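Local atomic coordinates of putative peptidase (PDB entry 3CE2), a protein that is a putative zinc-dependent metallopeptidase of the M3B family and probably cleaves small peptides as an oligopeptidase. Residues L158-G163 / N260-N264; A181-F185 / A524-H528. Residue numbers count along the deposited sequence, not the author numbering.

Contact 1: L158-G163 / N260-N264; sequences LSIHTG and NKRYN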
loop_
_atom_site.group_PDB
_atom_site.type_symbol
_atom_site.label_atom_id
_atom_site.label_comp_id
_atom_site.label_asym_id
_atom_site.label_seq_id
_atom_site.Cartn_x
_atom_site.Cartn_y
_atom_site.Cartn_z
ATOM N N LEU A 158 15.902 18.286 -2.025
ATOM C CA LEU A 158 15.974 18.221 -0.567
ATOM C C LEU A 158 16.931 19.257 0.019
ATOM O O LEU A 158 16.962 19.483 1.225
ATOM C CB LEU A 158 16.347 16.800 -0.102
ATOM C CG LEU A 158 15.208 15.781 -0.309
ATOM C CD1 LEU A 158 15.588 14.335 0.041
ATOM C CD2 LEU A 158 13.964 16.232 0.426
ATOM N N SER A 159 17.708 19.881 -0.850
ATOM C CA SER A 159 18.688 20.882 -0.449
ATOM C C SER A 159 18.039 22.033 0.328
ATOM O O SER A 159 18.558 22.459 1.351
ATOM C CB SER A 159 19.376 21.440 -1.698
ATOM O OG SER A 159 18.410 22.080 -2.537
ATOM N N ILE A 160 16.913 22.542 -0.155
ATOM C CA ILE A 160 16.287 23.680 0.503
ATOM C C ILE A 160 15.633 23.359 1.866
ATOM O O ILE A 160 15.108 24.250 2.538
ATOM C CB ILE A 160 15.268 24.356 -0.433
ATOM C CG1 ILE A 160 14.126 23.396 -0.787
ATOM C CG2 ILE A 160 15.955 24.814 -1.710
ATOM C CD1 ILE A 160 12.928 24.097 -1.470
ATOM N N HIS A 161 15.642 22.087 2.259
ATOM C CA HIS A 161 15.107 21.671 3.557
ATOM C C HIS A 161 16.153 20.806 4.255
ATOM O O HIS A 161 15.810 19.858 4.942
ATOM C CB HIS A 161 13.809 20.852 3.403
ATOM C CG HIS A 161 12.688 21.582 2.727
ATOM N ND1 HIS A 161 11.932 22.544 3.361
ATOM C CD2 HIS A 161 12.159 21.455 1.486
ATOM C CE1 HIS A 161 11.006 23.003 2.534
ATOM N NE2 HIS A 161 11.123 22.358 1.386
ATOM N N THR A 162 17.427 21.107 4.031
ATOM C CA THR A 162 18.535 20.392 4.654
ATOM C C THR A 162 19.563 21.413 5.147
ATOM O O THR A 162 20.132 22.172 4.346
ATOM C CB THR A 162 19.215 19.431 3.666
ATOM O OG1 THR A 162 18.296 18.410 3.280
ATOM C CG2 THR A 162 20.426 18.759 4.273
ATOM N N GLY A 163 19.790 21.431 6.462
ATOM C CA GLY A 163 20.672 22.417 7.088
ATOM C C GLY A 163 22.123 21.967 7.182
ATOM O O GLY A 163 22.544 21.017 6.513
ATOM N N ASN A 260 11.810 22.424 11.878
ATOM C CA ASN A 260 13.255 22.552 11.791
ATOM C C ASN A 260 13.850 22.185 10.421
ATOM O O ASN A 260 15.035 22.378 10.169
ATOM C CB ASN A 260 13.940 21.765 12.915
ATOM C CG ASN A 260 13.606 22.307 14.300
ATOM O OD1 ASN A 260 13.173 23.456 14.458
ATOM N ND2 ASN A 260 13.791 21.471 15.313
ATOM N N LYS A 261 13.047 21.646 9.527
ATOM C CA LYS A 261 13.568 21.406 8.198
ATOM C C LYS A 261 13.021 22.427 7.194
ATOM O O LYS A 261 13.155 22.267 5.987
ATOM C CB LYS A 261 13.325 19.969 7.765
ATOM C CG LYS A 261 14.201 18.987 8.487
ATOM C CD LYS A 261 14.224 17.639 7.775
ATOM C CE LYS A 261 14.135 16.533 8.807
ATOM N NZ LYS A 261 13.629 15.239 8.275
ATOM N N ARG A 262 12.413 23.481 7.724
ATOM C CA ARG A 262 11.999 24.637 6.938
ATOM C C ARG A 262 10.719 24.384 6.168
ATOM O O ARG A 262 10.475 25.013 5.139
ATOM C CB ARG A 262 13.128 25.149 6.018
ATOM C CG ARG A 262 14.322 25.785 6.775
ATOM C CD ARG A 262 15.164 26.777 5.921
ATOM N NE ARG A 262 16.179 26.142 5.065
ATOM C CZ ARG A 262 16.827 24.999 5.332
ATOM N NH1 ARG A 262 16.599 24.321 6.466
ATOM N NH2 ARG A 262 17.721 24.532 4.458
ATOM N N TYR A 263 9.884 23.486 6.679
ATOM C CA TYR A 263 8.548 23.314 6.111
ATOM C C TYR A 263 7.558 24.159 6.886
ATOM O O TYR A 263 7.768 24.413 8.061
ATOM C CB TYR A 263 8.097 21.852 6.145
ATOM C CG TYR A 263 8.936 20.889 5.327
ATOM C CD1 TYR A 263 8.848 20.847 3.926
ATOM C CD2 TYR A 263 9.780 19.992 5.947
ATOM C CE1 TYR A 263 9.614 19.947 3.188
ATOM C CE2 TYR A 263 10.533 19.081 5.212
ATOM C CZ TYR A 263 10.452 19.070 3.845
ATOM O OH TYR A 263 11.216 18.158 3.155
ATOM N N ASN A 264 6.474 24.556 6.229
ATOM C CA ASN A 264 5.445 25.404 6.813
ATOM C C ASN A 264 4.330 24.668 7.535
ATOM O O ASN A 264 3.385 25.295 8.022
ATOM C CB ASN A 264 4.806 26.263 5.719
ATOM C CG ASN A 264 5.731 27.355 5.230
ATOM O OD1 ASN A 264 6.356 28.065 6.027
ATOM N ND2 ASN A 264 5.828 27.499 3.913
#
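His161 is the centre of this surface contact. His161 CA lies 4.9 Å from Lys261 CA, the shortest CA-to-CA distance between the two segments. With chi1 in the m well and chi2 near -76°, the imidazole reaches along 260-264 and does two jobs. Its ND1 donates a hydrogen bond to Lys261 O at 2.9 Å. One ring face stacks on Tyr263, with centroids 3.8 Å apart and planes at 17°. Tyr263 also has chi1 in m, and this sets its phenol ring against a face of the imidazole.

Arg262 has a positive phi (78°), and its CA-to-CB bond points toward 158-163. Its m, t, m side chain curls back over the turn. Ile160 O lies over one face of the guanidinium. Arg262 NH2 makes a weak hydrogen bond to Thr162 O at 3.4 Å, near the guanidinium plane.

The turn also holds itself together. Leu158 O accepts bonds from His161 N (3.1 Å) and from Thr162 OG1 (2.7 Å), the latter with Thr162 in the m rotamer.

The contact joins two interhelical loops, one between helices 149-156 and 165-174, the other between helices 240-260 and 266-271. Tyr272 meets His161 edge-to-face. Leu158 and Thr162 touch helix 124-129, and Lys261 rests on Leu171 of helix 165-174.

Contact 2: A181-F185 / A524-H528; sequences ASKAF and ARIPH
Segment 181-185 is one turn of helix 180-192, with Phe185 N bonded to Ala181 O at 3.0 Å. Segment 524-528 is irregular. Ala524 (-69/-27) and Arg525 (-88/-3) have helix-like angles. The chain is then extended at Ile526 (-93/112) and Pro527 (-55/141), and bends into a 3-10 conformation at His528 (-65/-17). The backbones come closest at Ser182 CA and His528 CA, 5.6 Å apart.

The CA-to-CB bonds of Phe185 and His528 both point toward the other segment. Phe185 is t with chi2 84°; His528 is m with chi2 -165°. Their rings form an offset stack, centroids 4.5 Å apart and planes at 26°. Phe185 CB sits over the imidazole face, 3.8 Å from its centroid, as a CH-pi contact. Phe185 CE2 meets Pro527 CA at 3.4 Å, and Phe185 CE1 lies 3.5 Å from Ala524 O. His528 ND1 is 3.8 Å from Ser182 CA.

Leu246 and Lys250 of helix 240-260 also touch His528. The offset Phe-His stack pins helix 180-192 to the loop between helices 494-509 and 536-553, in the largely helical M3 peptidase fold.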
loop_
_atom_site.group_PDB
_atom_site.type_symbol
_atom_site.label_atom_id
_atom_site.label_comp_id
_atom_site.label_asym_id
_atom_site.label_seq_id
_atom_site.Cartn_x
_atom_site.Cartn_y
_atom_site.Cartn_z
ATOM N N ALA A 181 6.891 7.075 21.621
ATOM C CA ALA A 181 5.446 7.168 21.569
ATOM C C ALA A 181 4.841 5.913 20.936
ATOM O O ALA A 181 3.996 5.249 21.547
ATOM C CB ALA A 181 4.987 8.441 20.869
ATOM N N SER A 182 5.318 5.564 19.746
ATOM C CA SER A 182 4.802 4.417 18.998
ATOM C C SER A 182 5.014 3.105 19.703
ATOM O O SER A 182 4.175 2.209 19.608
ATOM C CB SER A 182 5.445 4.350 17.623
ATOM O OG SER A 182 5.813 5.664 17.216
ATOM N N LYS A 183 6.126 2.978 20.408
ATOM C CA LYS A 183 6.442 1.719 21.067
ATOM C C LYS A 183 5.494 1.479 22.236
ATOM O O LYS A 183 4.941 0.388 22.401
ATOM C CB LYS A 183 7.894 1.699 21.539
ATOM C CG LYS A 183 8.877 1.264 20.461
ATOM C CD LYS A 183 10.332 1.268 20.952
ATOM C CE LYS A 183 11.264 0.503 19.991
ATOM N NZ LYS A 183 12.681 0.468 20.505
ATOM N N ALA A 184 5.305 2.509 23.048
ATOM C CA ALA A 184 4.455 2.391 24.196
ATOM C C ALA A 184 3.030 2.093 23.720
ATOM O O ALA A 184 2.352 1.193 24.249
ATOM C CB ALA A 184 4.503 3.653 24.978
ATOM N N PHE A 185 2.584 2.840 22.710
ATOM C CA PHE A 185 1.318 2.550 22.086
ATOM C C PHE A 185 1.157 1.072 21.752
ATOM O O PHE A 185 0.089 0.510 21.986
ATOM C CB PHE A 185 1.114 3.349 20.802
ATOM C CG PHE A 185 -0.104 2.916 20.031
ATOM C CD1 PHE A 185 -1.355 3.407 20.358
ATOM C CD2 PHE A 185 -0.006 1.969 19.027
ATOM C CE1 PHE A 185 -2.475 2.987 19.682
ATOM C CE2 PHE A 185 -1.123 1.560 18.334
ATOM C CZ PHE A 185 -2.351 2.070 18.665
ATOM N N ALA A 524 -8.362 6.340 19.134
ATOM C CA ALA A 524 -7.406 5.659 20.009
ATOM C C ALA A 524 -6.919 4.274 19.522
ATOM O O ALA A 524 -5.815 3.866 19.866
ATOM C CB ALA A 524 -7.943 5.576 21.408
ATOM N N ARG A 525 -7.721 3.566 18.723
ATOM C CA ARG A 525 -7.354 2.237 18.272
ATOM C C ARG A 525 -6.545 2.224 16.998
ATOM O O ARG A 525 -6.131 1.164 16.562
ATOM C CB ARG A 525 -8.570 1.320 18.112
ATOM C CG ARG A 525 -9.909 2.026 18.235
ATOM C CD ARG A 525 -11.085 1.128 18.740
ATOM N NE ARG A 525 -11.196 -0.182 18.072
ATOM C CZ ARG A 525 -12.348 -0.822 17.844
ATOM N NH1 ARG A 525 -13.507 -0.272 18.199
ATOM N NH2 ARG A 525 -12.348 -2.012 17.248
ATOM N N ILE A 526 -6.307 3.388 16.405
ATOM C CA ILE A 526 -5.603 3.447 15.133
ATOM C C ILE A 526 -4.109 3.635 15.273
ATOM O O ILE A 526 -3.676 4.720 15.627
ATOM C CB ILE A 526 -6.053 4.629 14.334
ATOM C CG1 ILE A 526 -7.552 4.579 14.101
ATOM C CG2 ILE A 526 -5.300 4.674 13.014
ATOM C CD1 ILE A 526 -8.061 5.900 13.621
ATOM N N PRO A 527 -3.322 2.608 14.919
ATOM C CA PRO A 527 -1.874 2.495 15.173
ATOM C C PRO A 527 -1.026 3.666 14.658
ATOM O O PRO A 527 -1.297 4.188 13.574
ATOM C CB PRO A 527 -1.500 1.191 14.472
ATOM C CG PRO A 527 -2.796 0.413 14.448
ATOM C CD PRO A 527 -3.842 1.440 14.195
ATOM N N HIS A 528 -0.008 4.056 15.439
ATOM C CA HIS A 528 0.744 5.309 15.199
ATOM C C HIS A 528 1.515 5.309 13.896
ATOM O O HIS A 528 1.948 6.399 13.429
ATOM C CB HIS A 528 1.729 5.619 16.321
ATOM C CG HIS A 528 1.085 6.065 17.588
ATOM N ND1 HIS A 528 1.795 6.668 18.606
ATOM C CD2 HIS A 528 -0.198 5.986 18.014
ATOM C CE1 HIS A 528 0.976 6.938 19.607
ATOM N NE2 HIS A 528 -0.237 6.532 19.276
#

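From the N terminus the chain enters contact 1 at 158-163, passes helix 165-174 and reaches contact 2 at 181-185. It then runs through helices 222-237 and 240-260 to 260-264, which closes the loop of contact 1 across 96 intervening residues. Contact 2 closes much later, at 524-528, after the HExxH helix 394-416, whose His402 and His406 bind zinc with Glu430. The two contacts therefore cross rather than nest. Their centres are 27 Å apart, and they do not touch. Helix 240-260 links them: it leads into 260-264, and its Leu246 and Lys250 touch contact 2. Each contact ties the Oligopeptidase F region to the M3 peptidase region.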